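Local coordinates for ORC1-type DNA replication protein 2 (Aeropyrum pernix, PDB 1W5T), which takes part in regulating DNA replication, binds DNA and ATP, and combines an N-terminal AAA+ ATPase domain with a C-terminal winged-helix domain, at residues A[91-96]-A[144-149]; A[221-226]-A[261-266]; A[367-372]-A[383-388]. All blocks are in the same frame, centred on the assembly; numbering follows the deposited sequence.

The three contacts follow one another along the chain, each closing before the next opens, and each falls in a different part of the protein. Contact 1 joins strands 87-93 and 139-145 of the parallel five-stranded ATPase sheet. Contact 2 pairs helices 217-231 and 259-275 of the lid, and contact 3 is the hairpin of strands 368-372 and 382-386 in the winged-helix domain. Their centres lie about 26 Å (1 to 2), 28 Å (2 to 3) and 31 Å (1 to 3) apart, and none touches another. The bound nucleotide bridges the first two: its phosphates lie near contact 1 and its adenosine packs on contact 2, while contact 3 stands away from the annotated sites.

Contact 1. Residues A[91-96]-A[144-149]; sequences YVNAFN and LDEFQS
The carboxylate of E146 lies flat over one face of the F95 ring, the two planes only 9° apart. A bend at chi2 (-70°) brings CD within 3.8 Å of F95 CE2, while E146 CG makes a CH-pi contact with the ring. A straight bond of 2.9 Å from Q148 NE2 to E146 OE2 helps hold the carboxylate in this orientation. An alanine in place of E146 would probably leave Q148 NE2 without this acceptor and the F95 ring freer to turn. N93 OD1 presses on E146 CG (3.1 Å) and accepts from F95 N, an Asx turn where strand 87-93 ends. The paired strands run parallel, D145 N bonding to V92 O (2.8 Å) and A94 N to D145 O (2.9 Å). D145 at the end of a hydrophobic strand and E146 just after it, beside the nucleotide and magnesium, fit the Walker B motif of AAA+ ATPases. D145 OD2 is hydrogen-bonded to T66 of the ATP site; its 2.4 Å approach to Y91 OH is doubtfully short. S149 N and OG both donate to E146 O. On the other sheet face, V92 CB meets L144 CD2 at 4.1 Å, against helix 100-111.

Contact 2. Residues A[221-226]-A[261-266]; sequences YTILEQ and RAIVAL. With ANP (phosphoaminophosphonic acid-adenylate ester), chain D.
L224 reaches from helix 217-231 to helix 259-275 chiefly with one methyl, CD2, which meets A262, I263 and L266. Apolar packing carries the whole of the contact between the two helices, whose short segments cross at -42° with axes 10.0 Å apart at their closest. L224 CD2 lies 3.9 Å from A262 CB and 4.0 Å from I263 CG1 and, roughly opposite A262, meets L266 CD2 at 4.2 Å. It also rests on the backbone carbonyl of A262. Nearer the nucleotide, I223 CG2 touches I263 CD1 at 4.0 Å, I223 meeting the base and I263 the ribose. Behind L224, I245 of helix 239-249 adds a further apolar surface.

The two isoleucines meet the nucleotide analogue by van der Waals packing. I223 lies over one face of the adenine: its CD1 stands 3.8 Å from C6 of the base and its CG2 3.8 Å from N3. The chain of I263 is extended at chi2 (163°), bringing CD1 to 3.7 Å from O4' of the ribose.

Of the polar side chains, Q226 brings OE1 only to van der Waals distance of C2 at the edge of the base, while its NE2 is hydrogen-bonded to the backbone oxygen of E23. Directional bonds to the nucleotide come from around this surface, among them those of Y215 and R227, both ATP-binding residues. Shape rather than polar bonding by the branched aliphatic groups thus holds adenine and ribose against the lid, and polar recognition is left to residues such as Y215 and R227.

Contact 3. Residues A[367-372]-A[383-388]; sequences LVDAKP and LFRLAP
D369 and R385 clasp across the hairpin, R385 NE meeting D369 OD2 in a salt bridge of 2.9 Å. A bend at chi3 (135°) puts NE beside the acid, which is met on its anti side, carboxylate and guanidinium planes 76° apart; P388 CG sits over one face of the R385 guanidinium, toward its rim. Beneath runs the tight part, an antiparallel ladder: D369 and R385 exchange two backbone bonds, as do K371 and L383, with L383 N to K371 O at 2.6 Å. A387 N to L367 O (3.0 Å) extends it past the strand ends. On the face bearing A370 and F384, A370 CB rests 3.7 Å from F384 CE2 and V368 CG2 4.2 Å from F384 CD2. The exposed K371 side chain is looser: its CD passes L383 CD1 at 4.3 Å, and its NZ lies 6.4 Å from NH1 of the like-charged R385. This end leads to the unmodelled residues 374-380, at the tip of a hairpin that corresponds to the wing of the winged-helix fold. W327 packs on K371, L383 and R385; helix 352-364 covers V368 and F384, helices 308-322 and 392-408 pack on L386, and strand 382-386 lies between 368-372 and 328-329.

Contact 1. Residues A[91-96]-A[144-149]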
loop_
_atom_site.group_PDB
_atom_site.type_symbol
_atom_site.label_atom_id
_atom_site.label_comp_id
_atom_site.label_asym_id
_atom_site.label_seq_id
_atom_site.Cartn_x
_atom_site.Cartn_y
_atom_site.Cartn_z
ATOM N N TYR A 91 7.636 -1.186 14.342
ATOM C CA TYR A 91 7.254 -1.301 12.954
ATOM C C TYR A 91 7.690 -2.650 12.428
ATOM O O TYR A 91 8.836 -3.031 12.521
ATOM C CB TYR A 91 7.819 -0.153 12.089
ATOM C CG TYR A 91 7.491 -0.326 10.627
ATOM C CD1 TYR A 91 6.227 0.039 10.105
ATOM C CD2 TYR A 91 8.410 -0.893 9.789
ATOM C CE1 TYR A 91 5.926 -0.163 8.734
ATOM C CE2 TYR A 91 8.128 -1.150 8.471
ATOM C CZ TYR A 91 6.914 -0.773 7.928
ATOM O OH TYR A 91 6.737 -1.021 6.603
ATOM N N VAL A 92 6.746 -3.392 11.894
ATOM C CA VAL A 92 7.064 -4.665 11.298
ATOM C C VAL A 92 6.453 -4.785 9.929
ATOM O O VAL A 92 5.245 -4.637 9.771
ATOM C CB VAL A 92 6.503 -5.837 12.159
ATOM C CG1 VAL A 92 7.017 -7.168 11.641
ATOM C CG2 VAL A 92 6.859 -5.607 13.663
ATOM N N ASN A 93 7.315 -5.053 8.953
ATOM C CA ASN A 93 6.893 -5.429 7.627
ATOM C C ASN A 93 6.758 -6.964 7.547
ATOM O O ASN A 93 7.761 -7.683 7.590
ATOM C CB ASN A 93 7.905 -4.960 6.596
ATOM C CG ASN A 93 7.389 -5.127 5.184
ATOM O OD1 ASN A 93 6.658 -6.090 4.896
ATOM N ND2 ASN A 93 7.708 -4.166 4.307
ATOM N N ALA A 94 5.528 -7.445 7.399
ATOM C CA ALA A 94 5.232 -8.861 7.560
ATOM C C ALA A 94 5.639 -9.742 6.377
ATOM O O ALA A 94 5.595 -10.967 6.476
ATOM C CB ALA A 94 3.777 -9.051 7.886
ATOM N N PHE A 95 6.031 -9.122 5.264
ATOM C CA PHE A 95 6.773 -9.808 4.201
ATOM C C PHE A 95 8.085 -10.399 4.749
ATOM O O PHE A 95 8.544 -11.488 4.328
ATOM C CB PHE A 95 7.180 -8.807 3.112
ATOM C CG PHE A 95 6.239 -8.724 1.952
ATOM C CD1 PHE A 95 5.210 -9.643 1.792
ATOM C CD2 PHE A 95 6.385 -7.696 1.013
ATOM C CE1 PHE A 95 4.325 -9.545 0.704
ATOM C CE2 PHE A 95 5.514 -7.584 -0.097
ATOM C CZ PHE A 95 4.479 -8.515 -0.251
ATOM N N ASN A 96 8.684 -9.655 5.681
ATOM C CA ASN A 96 10.004 -9.937 6.236
ATOM C C ASN A 96 9.987 -10.913 7.437
ATOM O O ASN A 96 10.991 -11.001 8.174
ATOM C CB ASN A 96 10.705 -8.607 6.608
ATOM C CG ASN A 96 11.096 -7.763 5.373
ATOM O OD1 ASN A 96 12.278 -7.521 5.127
ATOM N ND2 ASN A 96 10.095 -7.304 4.607
ATOM N N LEU A 144 1.723 -3.230 11.891
ATOM C CA LEU A 144 1.989 -4.432 11.104
ATOM C C LEU A 144 1.665 -4.130 9.663
ATOM O O LEU A 144 0.509 -4.218 9.260
ATOM C CB LEU A 144 1.176 -5.655 11.555
ATOM C CG LEU A 144 1.256 -6.124 13.013
ATOM C CD1 LEU A 144 0.189 -7.162 13.351
ATOM C CD2 LEU A 144 2.665 -6.638 13.303
ATOM N N ASP A 145 2.718 -3.802 8.909
ATOM C CA ASP A 145 2.697 -3.533 7.473
ATOM C C ASP A 145 2.638 -4.785 6.600
ATOM O O ASP A 145 3.076 -5.865 6.998
ATOM C CB ASP A 145 3.938 -2.733 7.083
ATOM C CG ASP A 145 3.671 -1.712 5.995
ATOM O OD1 ASP A 145 2.634 -1.785 5.272
ATOM O OD2 ASP A 145 4.459 -0.775 5.784
ATOM N N GLU A 146 2.113 -4.617 5.386
ATOM C CA GLU A 146 1.910 -5.733 4.472
ATOM C C GLU A 146 1.159 -6.824 5.215
ATOM O O GLU A 146 1.528 -7.996 5.117
ATOM C CB GLU A 146 3.239 -6.298 3.920
ATOM C CG GLU A 146 4.155 -5.316 3.190
ATOM C CD GLU A 146 3.622 -4.846 1.837
ATOM O OE1 GLU A 146 4.243 -3.967 1.214
ATOM O OE2 GLU A 146 2.589 -5.336 1.376
ATOM N N PHE A 147 0.102 -6.417 5.924
ATOM C CA PHE A 147 -0.655 -7.297 6.797
ATOM C C PHE A 147 -1.268 -8.437 6.002
ATOM O O PHE A 147 -1.331 -9.573 6.489
ATOM C CB PHE A 147 -1.743 -6.521 7.573
ATOM C CG PHE A 147 -2.510 -7.376 8.543
ATOM C CD1 PHE A 147 -1.890 -7.887 9.697
ATOM C CD2 PHE A 147 -3.838 -7.690 8.302
ATOM C CE1 PHE A 147 -2.593 -8.670 10.583
ATOM C CE2 PHE A 147 -4.559 -8.483 9.186
ATOM C CZ PHE A 147 -3.949 -8.973 10.326
ATOM N N GLN A 148 -1.683 -8.145 4.762
ATOM C CA GLN A 148 -2.278 -9.167 3.908
ATOM C C GLN A 148 -1.391 -10.406 3.805
ATOM O O GLN A 148 -1.924 -11.489 3.714
ATOM C CB GLN A 148 -2.650 -8.632 2.524
ATOM C CG GLN A 148 -1.492 -8.506 1.542
ATOM C CD GLN A 148 -0.517 -7.407 1.913
ATOM O OE1 GLN A 148 -0.798 -6.524 2.757
ATOM N NE2 GLN A 148 0.625 -7.431 1.263
ATOM N N SER A 149 -0.064 -10.257 3.848
ATOM C CA SER A 149 0.825 -11.429 3.855
ATOM C C SER A 149 0.753 -12.259 5.146
ATOM O O SER A 149 1.105 -13.445 5.192
ATOM C CB SER A 149 2.273 -11.072 3.509
ATOM O OG SER A 149 2.968 -10.567 4.626
#

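Contact 2. Residues A[221-226]-A[261-266]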
loop_
_atom_site.group_PDB
_atom_site.type_symbol
_atom_site.label_atom_id
_atom_site.label_comp_id
_atom_site.label_asym_id
_atom_site.label_seq_id
_atom_site.Cartn_x
_atom_site.Cartn_y
_atom_site.Cartn_z
ATOM N N TYR A 221 1.499 17.861 -6.294
ATOM C CA TYR A 221 2.168 19.126 -6.340
ATOM C C TYR A 221 2.543 19.554 -4.919
ATOM O O TYR A 221 3.692 19.909 -4.636
ATOM C CB TYR A 221 1.341 20.215 -7.044
ATOM C CG TYR A 221 2.070 21.536 -6.915
ATOM C CD1 TYR A 221 1.894 22.338 -5.799
ATOM C CD2 TYR A 221 3.057 21.908 -7.859
ATOM C CE1 TYR A 221 2.610 23.481 -5.632
ATOM C CE2 TYR A 221 3.768 23.087 -7.714
ATOM C CZ TYR A 221 3.528 23.859 -6.597
ATOM O OH TYR A 221 4.212 25.008 -6.406
ATOM N N THR A 222 1.554 19.534 -4.030
ATOM C CA THR A 222 1.793 19.774 -2.624
ATOM C C THR A 222 2.887 18.877 -2.072
ATOM O O THR A 222 3.746 19.335 -1.312
ATOM C CB THR A 222 0.479 19.610 -1.824
ATOM O OG1 THR A 222 -0.475 20.550 -2.315
ATOM C CG2 THR A 222 0.654 20.050 -0.408
ATOM N N ILE A 223 2.873 17.607 -2.446
ATOM C CA ILE A 223 3.910 16.697 -1.921
ATOM C C ILE A 223 5.323 17.018 -2.435
ATOM O O ILE A 223 6.288 16.980 -1.668
ATOM C CB ILE A 223 3.534 15.196 -2.133
ATOM C CG1 ILE A 223 2.258 14.869 -1.328
ATOM C CG2 ILE A 223 4.757 14.272 -1.786
ATOM C CD1 ILE A 223 1.542 13.498 -1.720
ATOM N N LEU A 224 5.439 17.379 -3.706
ATOM C CA LEU A 224 6.732 17.712 -4.289
ATOM C C LEU A 224 7.244 19.041 -3.726
ATOM O O LEU A 224 8.454 19.245 -3.498
ATOM C CB LEU A 224 6.642 17.752 -5.829
ATOM C CG LEU A 224 6.352 16.395 -6.479
ATOM C CD1 LEU A 224 6.036 16.535 -7.978
ATOM C CD2 LEU A 224 7.472 15.387 -6.224
ATOM N N GLU A 225 6.312 19.934 -3.459
ATOM C CA GLU A 225 6.705 21.250 -2.984
ATOM C C GLU A 225 7.357 21.203 -1.590
ATOM O O GLU A 225 8.360 21.870 -1.371
ATOM C CB GLU A 225 5.546 22.239 -3.055
ATOM C CG GLU A 225 5.852 23.557 -2.394
ATOM C CD GLU A 225 4.624 24.456 -2.317
ATOM O OE1 GLU A 225 4.578 25.485 -3.003
ATOM O OE2 GLU A 225 3.696 24.137 -1.561
ATOM N N GLN A 226 6.785 20.391 -0.700
ATOM C CA GLN A 226 7.363 20.045 0.578
ATOM C C GLN A 226 8.715 19.309 0.447
ATOM O O GLN A 226 9.647 19.633 1.165
ATOM C CB GLN A 226 6.348 19.214 1.406
ATOM C CG GLN A 226 6.840 18.755 2.766
ATOM C CD GLN A 226 5.818 17.920 3.503
ATOM O OE1 GLN A 226 5.287 16.938 2.953
ATOM N NE2 GLN A 226 5.531 18.293 4.761
ATOM N N ARG A 261 6.748 7.641 -7.272
ATOM C CA ARG A 261 7.208 7.899 -8.628
ATOM C C ARG A 261 7.473 9.380 -8.843
ATOM O O ARG A 261 8.411 9.729 -9.528
ATOM C CB ARG A 261 6.189 7.436 -9.636
ATOM C CG ARG A 261 6.753 6.591 -10.723
ATOM C CD ARG A 261 5.695 5.905 -11.630
ATOM N NE ARG A 261 6.410 5.306 -12.734
ATOM C CZ ARG A 261 6.262 5.504 -14.049
ATOM N NH1 ARG A 261 7.109 4.858 -14.832
ATOM N NH2 ARG A 261 5.312 6.263 -14.592
ATOM N N ALA A 262 6.626 10.246 -8.284
ATOM C CA ALA A 262 6.783 11.680 -8.453
ATOM C C ALA A 262 8.075 12.192 -7.801
ATOM O O ALA A 262 8.846 12.923 -8.446
ATOM C CB ALA A 262 5.587 12.427 -7.933
ATOM N N ILE A 263 8.302 11.752 -6.558
ATOM C CA ILE A 263 9.468 12.120 -5.793
ATOM C C ILE A 263 10.777 11.636 -6.427
ATOM O O ILE A 263 11.781 12.372 -6.411
ATOM C CB ILE A 263 9.326 11.619 -4.331
ATOM C CG1 ILE A 263 8.310 12.476 -3.604
ATOM C CG2 ILE A 263 10.641 11.705 -3.579
ATOM C CD1 ILE A 263 7.822 11.822 -2.353
ATOM N N VAL A 264 10.768 10.431 -6.970
ATOM C CA VAL A 264 11.943 9.839 -7.606
ATOM C C VAL A 264 12.270 10.637 -8.895
ATOM O O VAL A 264 13.438 10.955 -9.166
ATOM C CB VAL A 264 11.724 8.321 -7.909
ATOM C CG1 VAL A 264 12.839 7.761 -8.712
ATOM C CG2 VAL A 264 11.636 7.526 -6.612
ATOM N N ALA A 265 11.251 10.980 -9.667
ATOM C CA ALA A 265 11.425 11.911 -10.785
ATOM C C ALA A 265 12.126 13.212 -10.413
ATOM O O ALA A 265 13.010 13.663 -11.128
ATOM C CB ALA A 265 10.083 12.217 -11.455
ATOM N N LEU A 266 11.693 13.834 -9.325
ATOM C CA LEU A 266 12.245 15.105 -8.902
ATOM C C LEU A 266 13.704 14.865 -8.462
ATOM O O LEU A 266 14.602 15.625 -8.843
ATOM C CB LEU A 266 11.370 15.749 -7.801
ATOM C CG LEU A 266 11.936 16.979 -7.072
ATOM C CD1 LEU A 266 12.274 18.034 -8.084
ATOM C CD2 LEU A 266 10.987 17.591 -6.069
HETATM P PG ANP D . 3.616 0.516 -1.787
HETATM O O1G ANP D . 4.889 0.123 -2.649
HETATM O O2G ANP D . 3.725 -0.228 -0.385
HETATM O O3G ANP D . 2.243 0.170 -2.505
HETATM P PB ANP D . 2.925 2.928 -0.166
HETATM O O1B ANP D . 3.149 2.247 1.243
HETATM O O2B ANP D . 1.396 2.968 -0.465
HETATM N N3B ANP D . 3.792 2.190 -1.441
HETATM P PA ANP D . 4.596 5.084 0.747
HETATM O O1A ANP D . 4.042 5.504 2.188
HETATM O O2A ANP D . 5.837 4.116 0.932
HETATM O O3A ANP D . 3.433 4.473 -0.192
HETATM O "O5'" ANP D . 4.945 6.413 -0.099
HETATM C "C5'" ANP D . 5.637 6.562 -1.350
HETATM C "C4'" ANP D . 6.501 7.819 -1.210
HETATM O "O4'" ANP D . 5.681 8.993 -1.182
HETATM C "C3'" ANP D . 7.267 7.870 0.110
HETATM O "O3'" ANP D . 8.480 8.530 -0.120
HETATM C "C2'" ANP D . 6.414 8.735 1.028
HETATM O "O2'" ANP D . 7.095 9.376 2.107
HETATM C "C1'" ANP D . 5.840 9.733 0.033
HETATM N N9 ANP D . 4.493 10.127 0.429
HETATM C C8 ANP D . 3.345 9.383 0.225
HETATM N N7 ANP D . 2.243 10.014 0.701
HETATM C C5 ANP D . 2.636 11.200 1.189
HETATM C C6 ANP D . 2.082 12.422 1.855
HETATM N N6 ANP D . 0.752 12.571 2.121
HETATM N N1 ANP D . 2.929 13.417 2.237
HETATM C C2 ANP D . 4.236 13.372 2.029
HETATM N N3 ANP D . 4.866 12.318 1.452
HETATM C C4 ANP D . 4.083 11.217 1.012
#

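Contact 3. Residues A[367-372]-A[383-388]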
loop_
_atom_site.group_PDB
_atom_site.type_symbol
_atom_site.label_atom_id
_atom_site.label_comp_id
_atom_site.label_asym_id
_atom_site.label_seq_id
_atom_site.Cartn_x
_atom_site.Cartn_y
_atom_site.Cartn_z
ATOM N N LEU A 367 -8.188 -3.823 -12.846
ATOM C CA LEU A 367 -7.430 -3.919 -14.096
ATOM C C LEU A 367 -8.193 -3.299 -15.264
ATOM O O LEU A 367 -7.594 -2.825 -16.219
ATOM C CB LEU A 367 -7.077 -5.370 -14.436
ATOM C CG LEU A 367 -6.015 -6.003 -13.551
ATOM C CD1 LEU A 367 -5.916 -7.501 -13.807
ATOM C CD2 LEU A 367 -4.673 -5.290 -13.773
ATOM N N VAL A 368 -9.521 -3.332 -15.176
ATOM C CA VAL A 368 -10.365 -2.854 -16.245
ATOM C C VAL A 368 -11.487 -2.029 -15.648
ATOM O O VAL A 368 -12.034 -2.389 -14.609
ATOM C CB VAL A 368 -10.877 -4.029 -17.185
ATOM C CG1 VAL A 368 -9.918 -5.185 -17.228
ATOM C CG2 VAL A 368 -12.256 -4.531 -16.830
ATOM N N ASP A 369 -11.810 -0.896 -16.265
ATOM C CA ASP A 369 -13.044 -0.193 -15.866
ATOM C C ASP A 369 -14.220 -0.638 -16.744
ATOM O O ASP A 369 -14.069 -0.929 -17.940
ATOM C CB ASP A 369 -12.932 1.345 -15.857
ATOM C CG ASP A 369 -11.570 1.851 -15.395
ATOM O OD1 ASP A 369 -11.199 1.659 -14.215
ATOM O OD2 ASP A 369 -10.817 2.493 -16.148
ATOM N N ALA A 370 -15.378 -0.698 -16.100
ATOM C CA ALA A 370 -16.647 -1.044 -16.722
ATOM C C ALA A 370 -17.636 0.103 -16.505
ATOM O O ALA A 370 -17.713 0.670 -15.408
ATOM C CB ALA A 370 -17.190 -2.323 -16.130
ATOM N N LYS A 371 -18.352 0.463 -17.568
ATOM C CA LYS A 371 -19.367 1.516 -17.540
ATOM C C LYS A 371 -20.498 1.130 -18.523
ATOM O O LYS A 371 -20.223 0.611 -19.617
ATOM C CB LYS A 371 -18.746 2.888 -17.859
ATOM C CG LYS A 371 -19.219 3.545 -19.147
ATOM C CD LYS A 371 -18.153 4.432 -19.770
ATOM C CE LYS A 371 -18.570 5.914 -19.769
ATOM N NZ LYS A 371 -17.538 6.831 -20.372
ATOM N N PRO A 372 -21.759 1.352 -18.142
ATOM C CA PRO A 372 -22.880 1.128 -19.072
ATOM C C PRO A 372 -23.025 2.274 -20.075
ATOM O O PRO A 372 -22.578 3.372 -19.774
ATOM C CB PRO A 372 -24.103 1.071 -18.162
ATOM C CG PRO A 372 -23.578 1.282 -16.759
ATOM C CD PRO A 372 -22.214 1.868 -16.841
ATOM N N LEU A 383 -19.465 -1.021 -21.477
ATOM C CA LEU A 383 -18.203 -0.625 -22.087
ATOM C C LEU A 383 -17.084 -1.000 -21.127
ATOM O O LEU A 383 -17.278 -0.945 -19.918
ATOM C CB LEU A 383 -18.202 0.880 -22.420
ATOM C CG LEU A 383 -19.386 1.441 -23.258
ATOM C CD1 LEU A 383 -19.153 2.923 -23.626
ATOM C CD2 LEU A 383 -19.629 0.638 -24.537
ATOM N N PHE A 384 -15.937 -1.413 -21.668
ATOM C CA PHE A 384 -14.805 -1.854 -20.869
ATOM C C PHE A 384 -13.564 -1.216 -21.397
ATOM O O PHE A 384 -13.439 -1.039 -22.617
ATOM C CB PHE A 384 -14.623 -3.356 -20.971
ATOM C CG PHE A 384 -15.733 -4.157 -20.379
ATOM C CD1 PHE A 384 -16.700 -4.750 -21.196
ATOM C CD2 PHE A 384 -15.794 -4.370 -19.019
ATOM C CE1 PHE A 384 -17.736 -5.511 -20.649
ATOM C CE2 PHE A 384 -16.824 -5.136 -18.455
ATOM C CZ PHE A 384 -17.790 -5.708 -19.279
ATOM N N ARG A 385 -12.642 -0.869 -20.510
ATOM C CA ARG A 385 -11.327 -0.376 -20.923
ATOM C C ARG A 385 -10.207 -0.884 -19.995
ATOM O O ARG A 385 -10.438 -1.236 -18.854
ATOM C CB ARG A 385 -11.339 1.158 -21.006
ATOM C CG ARG A 385 -10.768 1.905 -19.765
ATOM C CD ARG A 385 -10.858 3.421 -19.806
ATOM N NE ARG A 385 -11.341 3.967 -18.538
ATOM C CZ ARG A 385 -11.528 5.269 -18.285
ATOM N NH1 ARG A 385 -11.262 6.191 -19.205
ATOM N NH2 ARG A 385 -11.993 5.646 -17.102
ATOM N N LEU A 386 -8.992 -0.947 -20.490
ATOM C CA LEU A 386 -7.862 -1.105 -19.595
ATOM C C LEU A 386 -7.789 0.109 -18.685
ATOM O O LEU A 386 -8.059 1.237 -19.115
ATOM C CB LEU A 386 -6.561 -1.247 -20.378
ATOM C CG LEU A 386 -5.503 -1.986 -19.563
ATOM C CD1 LEU A 386 -5.991 -3.443 -19.395
ATOM C CD2 LEU A 386 -4.178 -1.916 -20.254
ATOM N N ALA A 387 -7.447 -0.117 -17.425
ATOM C CA ALA A 387 -7.144 0.979 -16.496
ATOM C C ALA A 387 -6.121 1.903 -17.164
ATOM O O ALA A 387 -5.060 1.455 -17.576
ATOM C CB ALA A 387 -6.599 0.417 -15.197
ATOM N N PRO A 388 -6.463 3.166 -17.348
ATOM C CA PRO A 388 -5.586 4.094 -18.103
ATOM C C PRO A 388 -4.104 4.136 -17.642
ATOM O O PRO A 388 -3.216 4.378 -18.470
ATOM C CB PRO A 388 -6.276 5.451 -17.936
ATOM C CG PRO A 388 -7.745 5.074 -17.754
ATOM C CD PRO A 388 -7.714 3.800 -16.889
#